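Local coordinates for DegV domain-containing protein spr0652 (Streptococcus pneumoniae, PDB 6CNG) that binds a long-chain fatty acid, here linoleic acid, and probably serves as a fatty-acid-binding partner in lipid transport or fatty acid metabolism, at residues 85-96 with 113-124; 247-256 with 290-299. All blocks are in the same frame, centred on the assembly; numbering follows the deposited sequence.

In the fold
Both contacts touch the linoleic acid, but from opposite sides of the chain's centre, and their nearest atoms are about 14 Å apart. Contact 1 pairs helix 88-95 with helix 113-127 in a partly buried interface about 18 Å from that centre; it covers one mixed sheet, and its Cys-85 lies beside the carboxylate end of the lipid. Contact 2, about 9 Å from the centre and mostly buried, pairs two neighbouring strands of the other mixed sheet, with Leu-295 against the acyl chain. The chemistry differs accordingly: aromatic and alanine packing with a short hydroxyl-hydroxyl bond and a second, less certain one in contact 1, regular backbone hydrogen bonding with charged groups at both ends in contact 2.

Contact 1: 85-96 with 113-124; sequences CPSPDDYLRAFE and SHNSAQLAKNIY. With EIC (linoleic acid), chain C.
The Tyr-91 ring has Ala-117 CB over one face, a CH-pi contact 4.1 Å from its centroid, while Ser-113 OG and Ser-116 CB lie in plane at its edge. Phe-95 turns its edge to the face of Tyr-124, a T-shaped pair with centroids 5.1 Å apart and planes at 74°. Tyr-91 O lies 3.4 Å above the Phe-95 ring plane, over its centre. Phe-95 CB also sits over a Tyr-124 face, with Leu-92 CD2 at that ring's edge. With CG anti to the carbonyl carbon (chi1 -78°), Tyr-91 inserts as a knob among Ser-113, Ser-116, Ala-117 and Ala-120; Ala-120 returns the fit among Pro-88, Tyr-91, Leu-92 and Phe-95. The small Ser-116, Ala-117 and Ala-120 are consistent with a closest axis approach of 8.2 Å, crossing at -53°. Tyr-91 OH donates to Ser-113 OG at 2.5 Å; in one of its two conformers Ser-116 OG donates to Pro-86 O at 3.0 Å, a less certain bond. Ser-113 OG also bonds Asp-28, and Ser-113 N bonds Ser-111 OG, which binds the linoleic acid. Cys-85 CB lies 3.6 Å from the lipid's O1. The interface's polar end thus adjoins the carboxylate site, and the Ser-113 backbone probably helps position Ser-111.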
loop_
_atom_site.group_PDB
_atom_site.type_symbol
_atom_site.label_atom_id
_atom_site.label_comp_id
_atom_site.label_asym_id
_atom_site.label_seq_id
_atom_site.Cartn_x
_atom_site.Cartn_y
_atom_site.Cartn_z
ATOM N N CYS A 85 -13.259 -3.367 5.293
ATOM C CA CYS A 85 -12.518 -4.194 4.351
ATOM C C CYS A 85 -13.467 -4.839 3.354
ATOM O O CYS A 85 -14.681 -4.844 3.538
ATOM C CB CYS A 85 -11.732 -5.263 5.114
ATOM S SG CYS A 85 -12.719 -6.515 5.886
ATOM N N PRO A 86 -12.935 -5.425 2.279
ATOM C CA PRO A 86 -13.799 -6.072 1.302
ATOM C C PRO A 86 -14.405 -7.357 1.820
ATOM O O PRO A 86 -13.821 -8.090 2.620
ATOM C CB PRO A 86 -12.853 -6.361 0.139
ATOM C CG PRO A 86 -11.727 -5.450 0.358
ATOM C CD PRO A 86 -11.546 -5.456 1.821
ATOM N N SER A 87 -15.603 -7.610 1.336
ATOM C CA SER A 87 -16.268 -8.853 1.602
ATOM C C SER A 87 -15.565 -9.972 0.851
ATOM O O SER A 87 -14.958 -9.753 -0.194
ATOM C CB SER A 87 -17.679 -8.765 1.087
ATOM O OG SER A 87 -18.279 -10.033 1.047
ATOM N N PRO A 88 -15.641 -11.177 1.360
ATOM C CA PRO A 88 -15.177 -12.319 0.582
ATOM C C PRO A 88 -15.816 -12.376 -0.783
ATOM O O PRO A 88 -15.149 -12.728 -1.758
ATOM C CB PRO A 88 -15.605 -13.502 1.457
ATOM C CG PRO A 88 -15.750 -12.962 2.782
ATOM C CD PRO A 88 -16.226 -11.592 2.633
ATOM N N ASP A 89 -17.105 -12.025 -0.862
ATOM C CA ASP A 89 -17.823 -12.007 -2.125
ATOM C C ASP A 89 -17.208 -11.018 -3.096
ATOM O O ASP A 89 -17.168 -11.269 -4.299
ATOM C CB ASP A 89 -19.263 -11.633 -1.848
ATOM C CG ASP A 89 -20.075 -11.651 -3.066
ATOM O OD1 ASP A 89 -20.211 -12.747 -3.643
ATOM O OD2 ASP A 89 -20.559 -10.576 -3.467
ATOM N N ASP A 90 -16.744 -9.881 -2.602
ATOM C CA ASP A 90 -16.053 -8.930 -3.459
ATOM C C ASP A 90 -14.827 -9.569 -4.100
ATOM O O ASP A 90 -14.516 -9.309 -5.267
ATOM C CB ASP A 90 -15.628 -7.725 -2.631
ATOM C CG ASP A 90 -16.808 -6.954 -2.071
ATOM O OD1 ASP A 90 -17.952 -7.312 -2.386
ATOM O OD2 ASP A 90 -16.591 -5.995 -1.303
ATOM N N TYR A 91 -14.124 -10.419 -3.351
ATOM C CA TYR A 91 -12.977 -11.126 -3.901
ATOM C C TYR A 91 -13.429 -12.182 -4.903
ATOM O O TYR A 91 -12.843 -12.315 -5.979
ATOM C CB TYR A 91 -12.157 -11.717 -2.745
ATOM C CG TYR A 91 -11.287 -10.699 -2.033
ATOM C CD1 TYR A 91 -10.435 -9.904 -2.750
ATOM C CD2 TYR A 91 -11.312 -10.536 -0.657
ATOM C CE1 TYR A 91 -9.650 -8.976 -2.141
ATOM C CE2 TYR A 91 -10.515 -9.613 -0.039
ATOM C CZ TYR A 91 -9.689 -8.833 -0.788
ATOM O OH TYR A 91 -8.870 -7.885 -0.244
ATOM N N LEU A 92 -14.503 -12.907 -4.598
ATOM C CA LEU A 92 -14.987 -13.937 -5.515
ATOM C C LEU A 92 -15.328 -13.367 -6.883
ATOM O O LEU A 92 -15.016 -13.981 -7.908
ATOM C CB LEU A 92 -16.234 -14.613 -4.946
ATOM C CG LEU A 92 -16.110 -15.495 -3.730
ATOM C CD1 LEU A 92 -17.514 -15.923 -3.331
ATOM C CD2 LEU A 92 -15.239 -16.672 -4.011
ATOM N N ARG A 93 -16.001 -12.217 -6.916
ATOM C CA ARG A 93 -16.305 -11.562 -8.179
ATOM C C ARG A 93 -15.046 -11.309 -8.980
ATOM O O ARG A 93 -15.031 -11.469 -10.206
ATOM C CB ARG A 93 -16.944 -10.204 -7.909
ATOM C CG ARG A 93 -18.374 -10.206 -7.464
ATOM C CD ARG A 93 -19.051 -8.875 -7.847
ATOM N NE ARG A 93 -18.134 -7.726 -7.938
ATOM C CZ ARG A 93 -17.654 -7.207 -9.071
ATOM N NH1 ARG A 93 -17.975 -7.717 -10.262
ATOM N NH2 ARG A 93 -16.839 -6.159 -9.013
ATOM N N ALA A 94 -14.013 -10.834 -8.317
ATOM C CA ALA A 94 -12.787 -10.441 -8.988
ATOM C C ALA A 94 -12.044 -11.625 -9.587
ATOM O O ALA A 94 -11.257 -11.442 -10.515
ATOM C CB ALA A 94 -11.903 -9.705 -7.997
ATOM N N PHE A 95 -12.285 -12.825 -9.093
ATOM C CA PHE A 95 -11.584 -13.983 -9.594
ATOM C C PHE A 95 -12.025 -14.393 -10.994
ATOM O O PHE A 95 -11.266 -15.075 -11.685
ATOM C CB PHE A 95 -11.819 -15.154 -8.653
ATOM C CG PHE A 95 -11.187 -15.010 -7.311
ATOM C CD1 PHE A 95 -10.108 -14.187 -7.103
ATOM C CD2 PHE A 95 -11.662 -15.730 -6.263
ATOM C CE1 PHE A 95 -9.544 -14.096 -5.889
ATOM C CE2 PHE A 95 -11.104 -15.634 -5.049
ATOM C CZ PHE A 95 -10.038 -14.823 -4.860
ATOM N N GLU A 96 -13.214 -13.997 -11.433
ATOM C CA GLU A 96 -13.810 -14.598 -12.618
ATOM C C GLU A 96 -13.000 -14.342 -13.886
ATOM O O GLU A 96 -12.462 -13.258 -14.098
ATOM C CB GLU A 96 -15.225 -14.078 -12.814
ATOM C CG GLU A 96 -15.962 -14.905 -13.859
ATOM C CD GLU A 96 -17.096 -14.171 -14.528
ATOM O OE1 GLU A 96 -17.874 -14.837 -15.233
ATOM O OE2 GLU A 96 -17.200 -12.930 -14.379
ATOM N N SER A 113 -8.850 -7.502 5.364
ATOM C CA SER A 113 -8.827 -7.758 3.933
ATOM C C SER A 113 -8.233 -9.129 3.642
ATOM O O SER A 113 -8.784 -9.911 2.863
ATOM C CB SER A 113 -8.023 -6.650 3.250
ATOM O OG SER A 113 -8.062 -6.786 1.854
ATOM N N HIS A 114 -7.105 -9.429 4.259
ATOM C CA HIS A 114 -6.455 -10.695 4.002
ATOM C C HIS A 114 -7.301 -11.861 4.475
ATOM O O HIS A 114 -7.340 -12.896 3.820
ATOM C CB HIS A 114 -5.110 -10.694 4.693
ATOM C CG HIS A 114 -4.352 -11.954 4.509
ATOM N ND1 HIS A 114 -4.212 -12.887 5.510
ATOM C CD2 HIS A 114 -3.707 -12.452 3.435
ATOM C CE1 HIS A 114 -3.516 -13.911 5.057
ATOM N NE2 HIS A 114 -3.194 -13.670 3.802
ATOM N N ASN A 115 -7.973 -11.721 5.614
ATOM C CA ASN A 115 -8.836 -12.793 6.103
ATOM C C ASN A 115 -9.943 -13.094 5.104
ATOM O O ASN A 115 -10.231 -14.256 4.826
ATOM C CB ASN A 115 -9.402 -12.404 7.473
ATOM C CG ASN A 115 -10.288 -13.485 8.089
ATOM O OD1 ASN A 115 -11.498 -13.481 7.924
ATOM N ND2 ASN A 115 -9.684 -14.383 8.819
ATOM N N SER A 116 -10.578 -12.058 4.547
ATOM C CA SER A 116 -11.592 -12.275 3.520
ATOM C C SER A 116 -10.991 -12.912 2.282
ATOM O O SER A 116 -11.630 -13.747 1.635
ATOM C CB SER A 116 -12.244 -10.954 3.135
ATOM O OG SER A 116 -13.167 -10.569 4.114
ATOM N N ALA A 117 -9.775 -12.498 1.911
ATOM C CA ALA A 117 -9.134 -13.061 0.737
ATOM C C ALA A 117 -8.819 -14.521 0.949
ATOM O O ALA A 117 -8.922 -15.317 0.023
ATOM C CB ALA A 117 -7.849 -12.298 0.434
ATOM N N GLN A 118 -8.408 -14.887 2.146
ATOM C CA GLN A 118 -8.103 -16.280 2.412
ATOM C C GLN A 118 -9.341 -17.127 2.255
ATOM O O GLN A 118 -9.285 -18.236 1.709
ATOM C CB GLN A 118 -7.562 -16.432 3.819
ATOM C CG GLN A 118 -6.149 -15.947 4.005
ATOM C CD GLN A 118 -5.699 -16.020 5.462
ATOM O OE1 GLN A 118 -6.360 -15.482 6.351
ATOM N NE2 GLN A 118 -4.561 -16.666 5.704
ATOM N N LEU A 119 -10.467 -16.620 2.727
ATOM C CA LEU A 119 -11.708 -17.370 2.629
ATOM C C LEU A 119 -12.180 -17.450 1.186
ATOM O O LEU A 119 -12.578 -18.510 0.720
ATOM C CB LEU A 119 -12.757 -16.726 3.522
ATOM C CG LEU A 119 -14.129 -17.398 3.464
ATOM C CD1 LEU A 119 -14.103 -18.862 3.820
ATOM C CD2 LEU A 119 -15.053 -16.672 4.356
ATOM N N ALA A 120 -12.149 -16.334 0.470
ATOM C CA ALA A 120 -12.531 -16.326 -0.930
ATOM C C ALA A 120 -11.761 -17.365 -1.723
ATOM O O ALA A 120 -12.332 -18.059 -2.572
ATOM C CB ALA A 120 -12.272 -14.940 -1.501
ATOM N N LYS A 121 -10.455 -17.484 -1.469
ATOM C CA LYS A 121 -9.660 -18.463 -2.196
ATOM C C LYS A 121 -10.204 -19.854 -1.965
ATOM O O LYS A 121 -10.393 -20.625 -2.905
ATOM C CB LYS A 121 -8.177 -18.428 -1.786
ATOM C CG LYS A 121 -7.389 -19.681 -2.255
ATOM C CD LYS A 121 -5.911 -19.660 -1.916
ATOM C CE LYS A 121 -5.201 -20.965 -2.376
ATOM N NZ LYS A 121 -3.739 -21.018 -2.119
ATOM N N ASN A 122 -10.394 -20.206 -0.706
ATOM C CA ASN A 122 -10.863 -21.542 -0.377
ATOM C C ASN A 122 -12.263 -21.798 -0.911
ATOM O O ASN A 122 -12.573 -22.925 -1.288
ATOM C CB ASN A 122 -10.790 -21.735 1.133
ATOM C CG ASN A 122 -9.367 -21.807 1.633
ATOM O OD1 ASN A 122 -8.469 -22.258 0.931
ATOM N ND2 ASN A 122 -9.153 -21.352 2.850
ATOM N N ILE A 123 -13.109 -20.769 -0.973
ATOM C CA ILE A 123 -14.463 -20.927 -1.482
ATOM C C ILE A 123 -14.438 -21.100 -2.982
ATOM O O ILE A 123 -15.142 -21.946 -3.535
ATOM C CB ILE A 123 -15.325 -19.718 -1.089
ATOM C CG1 ILE A 123 -15.581 -19.661 0.422
ATOM C CG2 ILE A 123 -16.645 -19.740 -1.847
ATOM C CD1 ILE A 123 -16.449 -20.799 0.957
ATOM N N TYR A 124 -13.646 -20.299 -3.673
ATOM C CA TYR A 124 -13.638 -20.387 -5.122
ATOM C C TYR A 124 -13.163 -21.753 -5.587
ATOM O O TYR A 124 -13.744 -22.336 -6.504
ATOM C CB TYR A 124 -12.741 -19.303 -5.696
ATOM C CG TYR A 124 -12.979 -18.977 -7.164
ATOM C CD1 TYR A 124 -14.023 -18.157 -7.561
ATOM C CD2 TYR A 124 -12.130 -19.444 -8.131
ATOM C CE1 TYR A 124 -14.204 -17.838 -8.894
ATOM C CE2 TYR A 124 -12.303 -19.137 -9.436
ATOM C CZ TYR A 124 -13.325 -18.324 -9.821
ATOM O OH TYR A 124 -13.490 -18.044 -11.142
HETATM C C1 EIC C . -9.992 -1.581 7.180
HETATM C C2 EIC C . -8.745 -0.939 6.583
HETATM C C3 EIC C . -7.734 -0.490 7.614
HETATM C C4 EIC C . -6.407 -0.147 6.977
HETATM C C5 EIC C . -5.357 0.205 8.009
HETATM C C6 EIC C . -3.988 0.439 7.379
HETATM C C7 EIC C . -3.865 1.788 6.656
HETATM C C8 EIC C . -2.545 1.891 5.915
HETATM C C9 EIC C . -2.552 3.182 5.131
HETATM C C10 EIC C . -1.995 4.275 5.605
HETATM C C11 EIC C . -1.326 4.334 6.972
HETATM C C12 EIC C . 0.005 5.036 6.738
HETATM C C13 EIC C . 1.171 4.589 7.152
HETATM C C14 EIC C . 1.314 3.314 7.957
HETATM C C15 EIC C . 1.438 2.088 7.056
HETATM C C16 EIC C . 1.606 0.844 7.915
HETATM C C17 EIC C . 1.572 -0.408 7.087
HETATM C C18 EIC C . 1.700 -1.613 7.992
HETATM O O1 EIC C . -10.131 -2.833 7.209
HETATM O O2 EIC C . -10.890 -0.839 7.651
#

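Contact 2: 247-256 with 290-299; sequences GRIVMAQRNN and EEGGLLMGYE. With EIC (linoleic acid), chain C.
Strands 247-253 and 294-299 run antiparallel, Val-250 with Gly-297 and Ala-252 with Leu-295 forming hydrogen-bonded pairs; Leu-295 N reaches Ala-252 O at 2.7 Å. Along one face, Met-251 and Met-296 lie side by side, and Ile-249 CG2 packs on Met-296 CG at 3.7 Å. The other face carries Leu-295, whose CD2 is 3.5 Å from C13 of the linoleic acid. At one end Glu-299 OE1 takes the N-H of Arg-248 at 2.8 Å, almost straight (177°) but from above the carboxylate plane. At the other, Gly-292 and Gly-293 both face Arg-254 in a G1 bulge. Glu-291, bent at chi2 (-67°), has its two oxygens gripped separately: OE1 meets Arg-254 NE at 3.0 Å in the guanidinium plane, and OE2 takes Asn-255 ND2 at 2.9 Å on its syn side. In the next shell, Asp-68 holds Arg-254 through a salt bridge, Asp-154 likewise holds Arg-248, and Tyr-172 bonds Glu-299. Strand 275-280 bonds the far edge of 247-253, and 176-182 flanks 294-300, putting this pair inside the six-stranded mixed sheet. Helix 257-270 covers the Ile-249 and Met-251 face, whereas helix 143-157 meets Val-250 on the reverse side.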
loop_
_atom_site.group_PDB
_atom_site.type_symbol
_atom_site.label_atom_id
_atom_site.label_comp_id
_atom_site.label_asym_id
_atom_site.label_seq_id
_atom_site.Cartn_x
_atom_site.Cartn_y
_atom_site.Cartn_z
ATOM N N GLY A 247 17.923 0.514 -6.010
ATOM C CA GLY A 247 16.806 -0.164 -6.637
ATOM C C GLY A 247 15.543 0.671 -6.804
ATOM O O GLY A 247 15.563 1.902 -6.836
ATOM N N ARG A 248 14.427 -0.019 -6.910
ATOM C CA ARG A 248 13.171 0.661 -7.165
ATOM C C ARG A 248 12.618 1.280 -5.892
ATOM O O ARG A 248 12.742 0.723 -4.802
ATOM C CB ARG A 248 12.132 -0.306 -7.711
ATOM C CG ARG A 248 12.410 -0.830 -9.092
ATOM C CD ARG A 248 11.331 -1.811 -9.507
ATOM N NE ARG A 248 11.646 -2.384 -10.796
ATOM C CZ ARG A 248 11.008 -3.401 -11.334
ATOM N NH1 ARG A 248 10.006 -3.969 -10.695
ATOM N NH2 ARG A 248 11.392 -3.850 -12.518
ATOM N N ILE A 249 12.017 2.452 -6.050
ATOM C CA ILE A 249 11.226 3.098 -5.018
ATOM C C ILE A 249 9.892 3.505 -5.612
ATOM O O ILE A 249 9.826 3.952 -6.758
ATOM C CB ILE A 249 11.934 4.345 -4.490
ATOM C CG1 ILE A 249 13.274 3.989 -3.866
ATOM C CG2 ILE A 249 11.072 5.032 -3.491
ATOM C CD1 ILE A 249 14.037 5.191 -3.425
ATOM N N VAL A 250 8.837 3.357 -4.816
ATOM C CA VAL A 250 7.495 3.877 -5.105
ATOM C C VAL A 250 7.076 4.737 -3.918
ATOM O O VAL A 250 6.904 4.232 -2.808
ATOM C CB VAL A 250 6.483 2.758 -5.339
ATOM C CG1 VAL A 250 5.147 3.339 -5.550
ATOM C CG2 VAL A 250 6.890 1.952 -6.528
ATOM N N MET A 251 6.924 6.030 -4.147
ATOM C CA MET A 251 6.467 6.971 -3.129
ATOM C C MET A 251 4.987 7.271 -3.373
ATOM O O MET A 251 4.642 8.043 -4.267
ATOM C CB MET A 251 7.255 8.276 -3.215
ATOM C CG MET A 251 8.733 8.192 -2.976
ATOM S SD MET A 251 9.544 9.785 -3.142
ATOM C CE MET A 251 11.252 9.348 -3.004
ATOM N N ALA A 252 4.120 6.681 -2.565
ATOM C CA ALA A 252 2.708 7.056 -2.526
ATOM C C ALA A 252 2.520 8.215 -1.556
ATOM O O ALA A 252 2.861 8.105 -0.383
ATOM C CB ALA A 252 1.882 5.857 -2.082
ATOM N N GLN A 253 1.952 9.316 -2.031
ATOM C CA GLN A 253 1.877 10.525 -1.235
ATOM C C GLN A 253 0.502 11.182 -1.345
ATOM O O GLN A 253 -0.204 11.028 -2.343
ATOM C CB GLN A 253 2.955 11.526 -1.645
ATOM C CG GLN A 253 3.002 11.835 -3.108
ATOM C CD GLN A 253 2.009 12.890 -3.514
ATOM O OE1 GLN A 253 1.712 13.781 -2.755
ATOM N NE2 GLN A 253 1.496 12.792 -4.731
ATOM N N ARG A 254 0.141 11.915 -0.284
ATOM C CA ARG A 254 -1.076 12.717 -0.216
ATOM C C ARG A 254 -0.664 14.170 -0.074
ATOM O O ARG A 254 -0.307 14.616 1.013
ATOM C CB ARG A 254 -1.943 12.303 0.956
ATOM C CG ARG A 254 -3.201 13.113 1.098
ATOM C CD ARG A 254 -4.054 13.055 -0.139
ATOM N NE ARG A 254 -5.174 13.977 -0.070
ATOM C CZ ARG A 254 -5.964 14.254 -1.092
ATOM N NH1 ARG A 254 -5.783 13.672 -2.268
ATOM N NH2 ARG A 254 -6.929 15.128 -0.928
ATOM N N ASN A 255 -0.747 14.908 -1.160
ATOM C CA ASN A 255 -0.412 16.328 -1.144
ATOM C C ASN A 255 0.969 16.546 -0.540
ATOM O O ASN A 255 1.185 17.401 0.308
ATOM C CB ASN A 255 -1.476 17.151 -0.412
ATOM C CG ASN A 255 -2.637 17.556 -1.313
ATOM O OD1 ASN A 255 -2.448 17.895 -2.472
ATOM N ND2 ASN A 255 -3.838 17.512 -0.776
ATOM N N ASN A 256 1.908 15.756 -1.001
ATOM C CA ASN A 256 3.279 15.821 -0.538
ATOM C C ASN A 256 4.240 15.731 -1.719
ATOM O O ASN A 256 5.337 15.188 -1.593
ATOM C CB ASN A 256 3.550 14.697 0.466
ATOM C CG ASN A 256 4.701 15.005 1.359
ATOM O OD1 ASN A 256 4.992 16.160 1.638
ATOM N ND2 ASN A 256 5.367 13.974 1.827
ATOM N N GLU A 290 -3.183 10.631 5.671
ATOM C CA GLU A 290 -3.648 11.995 5.861
ATOM C C GLU A 290 -2.808 13.010 5.112
ATOM O O GLU A 290 -1.876 12.662 4.386
ATOM C CB GLU A 290 -3.722 12.328 7.351
ATOM C CG GLU A 290 -4.692 11.416 8.118
ATOM C CD GLU A 290 -5.254 12.060 9.376
ATOM O OE1 GLU A 290 -5.792 13.185 9.304
ATOM O OE2 GLU A 290 -5.156 11.443 10.444
ATOM N N GLU A 291 -3.157 14.270 5.267
ATOM C CA GLU A 291 -2.562 15.295 4.433
ATOM C C GLU A 291 -1.095 15.462 4.767
ATOM O O GLU A 291 -0.706 15.516 5.934
ATOM C CB GLU A 291 -3.325 16.591 4.610
ATOM C CG GLU A 291 -4.768 16.486 4.152
ATOM C CD GLU A 291 -4.886 16.304 2.673
ATOM O OE1 GLU A 291 -5.934 15.804 2.231
ATOM O OE2 GLU A 291 -3.937 16.651 1.948
ATOM N N GLY A 292 -0.291 15.543 3.721
ATOM C CA GLY A 292 1.143 15.587 3.842
ATOM C C GLY A 292 1.796 14.237 4.008
ATOM O O GLY A 292 3.012 14.179 4.194
ATOM N N GLY A 293 1.032 13.158 3.955
ATOM C CA GLY A 293 1.568 11.855 4.256
ATOM C C GLY A 293 2.325 11.247 3.095
ATOM O O GLY A 293 2.128 11.576 1.927
ATOM N N LEU A 294 3.208 10.315 3.446
ATOM C CA LEU A 294 4.020 9.601 2.477
ATOM C C LEU A 294 4.161 8.155 2.900
ATOM O O LEU A 294 4.461 7.882 4.059
ATOM C CB LEU A 294 5.410 10.217 2.430
ATOM C CG LEU A 294 6.463 9.373 1.708
ATOM C CD1 LEU A 294 6.197 9.298 0.225
ATOM C CD2 LEU A 294 7.825 9.943 1.967
ATOM N N LEU A 295 3.956 7.246 1.951
ATOM C CA LEU A 295 4.178 5.820 2.143
ATOM C C LEU A 295 5.107 5.365 1.029
ATOM O O LEU A 295 4.667 5.126 -0.096
ATOM C CB LEU A 295 2.897 5.015 2.051
ATOM C CG LEU A 295 1.740 5.244 2.995
ATOM C CD1 LEU A 295 1.191 3.872 3.406
ATOM C CD2 LEU A 295 2.153 6.098 4.193
ATOM N N MET A 296 6.369 5.186 1.358
ATOM C CA MET A 296 7.387 4.897 0.375
ATOM C C MET A 296 7.772 3.423 0.443
ATOM O O MET A 296 8.286 2.962 1.455
ATOM C CB MET A 296 8.578 5.781 0.705
ATOM C CG MET A 296 9.794 5.438 -0.000
ATOM S SD MET A 296 11.012 6.753 0.113
ATOM C CE MET A 296 11.465 6.667 1.860
ATOM N N GLY A 297 7.519 2.698 -0.637
ATOM C CA GLY A 297 8.032 1.355 -0.781
ATOM C C GLY A 297 9.362 1.360 -1.513
ATOM O O GLY A 297 9.611 2.204 -2.369
ATOM N N TYR A 298 10.228 0.416 -1.152
ATOM C CA TYR A 298 11.566 0.394 -1.738
ATOM C C TYR A 298 12.195 -0.988 -1.659
ATOM O O TYR A 298 11.799 -1.841 -0.860
ATOM C CB TYR A 298 12.506 1.454 -1.127
ATOM C CG TYR A 298 12.780 1.292 0.349
ATOM C CD1 TYR A 298 11.907 1.799 1.314
ATOM C CD2 TYR A 298 13.928 0.620 0.799
ATOM C CE1 TYR A 298 12.154 1.652 2.657
ATOM C CE2 TYR A 298 14.180 0.462 2.168
ATOM C CZ TYR A 298 13.301 0.986 3.088
ATOM O OH TYR A 298 13.552 0.834 4.412
ATOM N N GLU A 299 13.190 -1.182 -2.510
ATOM C CA GLU A 299 13.956 -2.417 -2.574
ATOM C C GLU A 299 15.257 -2.298 -1.791
ATOM O O GLU A 299 15.917 -1.259 -1.820
ATOM C CB GLU A 299 14.287 -2.726 -4.030
ATOM C CG GLU A 299 13.090 -3.088 -4.886
ATOM C CD GLU A 299 13.452 -3.330 -6.315
ATOM O OE1 GLU A 299 14.515 -2.817 -6.736
ATOM O OE2 GLU A 299 12.663 -4.014 -6.987
HETATM C C1 EIC C . -9.992 -1.581 7.180
HETATM C C2 EIC C . -8.745 -0.939 6.583
HETATM C C3 EIC C . -7.734 -0.490 7.614
HETATM C C4 EIC C . -6.407 -0.147 6.977
HETATM C C5 EIC C . -5.357 0.205 8.009
HETATM C C6 EIC C . -3.988 0.439 7.379
HETATM C C7 EIC C . -3.865 1.788 6.656
HETATM C C8 EIC C . -2.545 1.891 5.915
HETATM C C9 EIC C . -2.552 3.182 5.131
HETATM C C10 EIC C . -1.995 4.275 5.605
HETATM C C11 EIC C . -1.326 4.334 6.972
HETATM C C12 EIC C . 0.005 5.036 6.738
HETATM C C13 EIC C . 1.171 4.589 7.152
HETATM C C14 EIC C . 1.314 3.314 7.957
HETATM C C15 EIC C . 1.438 2.088 7.056
HETATM C C16 EIC C . 1.606 0.844 7.915
HETATM C C17 EIC C . 1.572 -0.408 7.087
HETATM C C18 EIC C . 1.700 -1.613 7.992
HETATM O O1 EIC C . -10.131 -2.833 7.209
HETATM O O2 EIC C . -10.890 -0.839 7.651
HETATM O O HOH W 1 18.013 -1.109 -3.449
#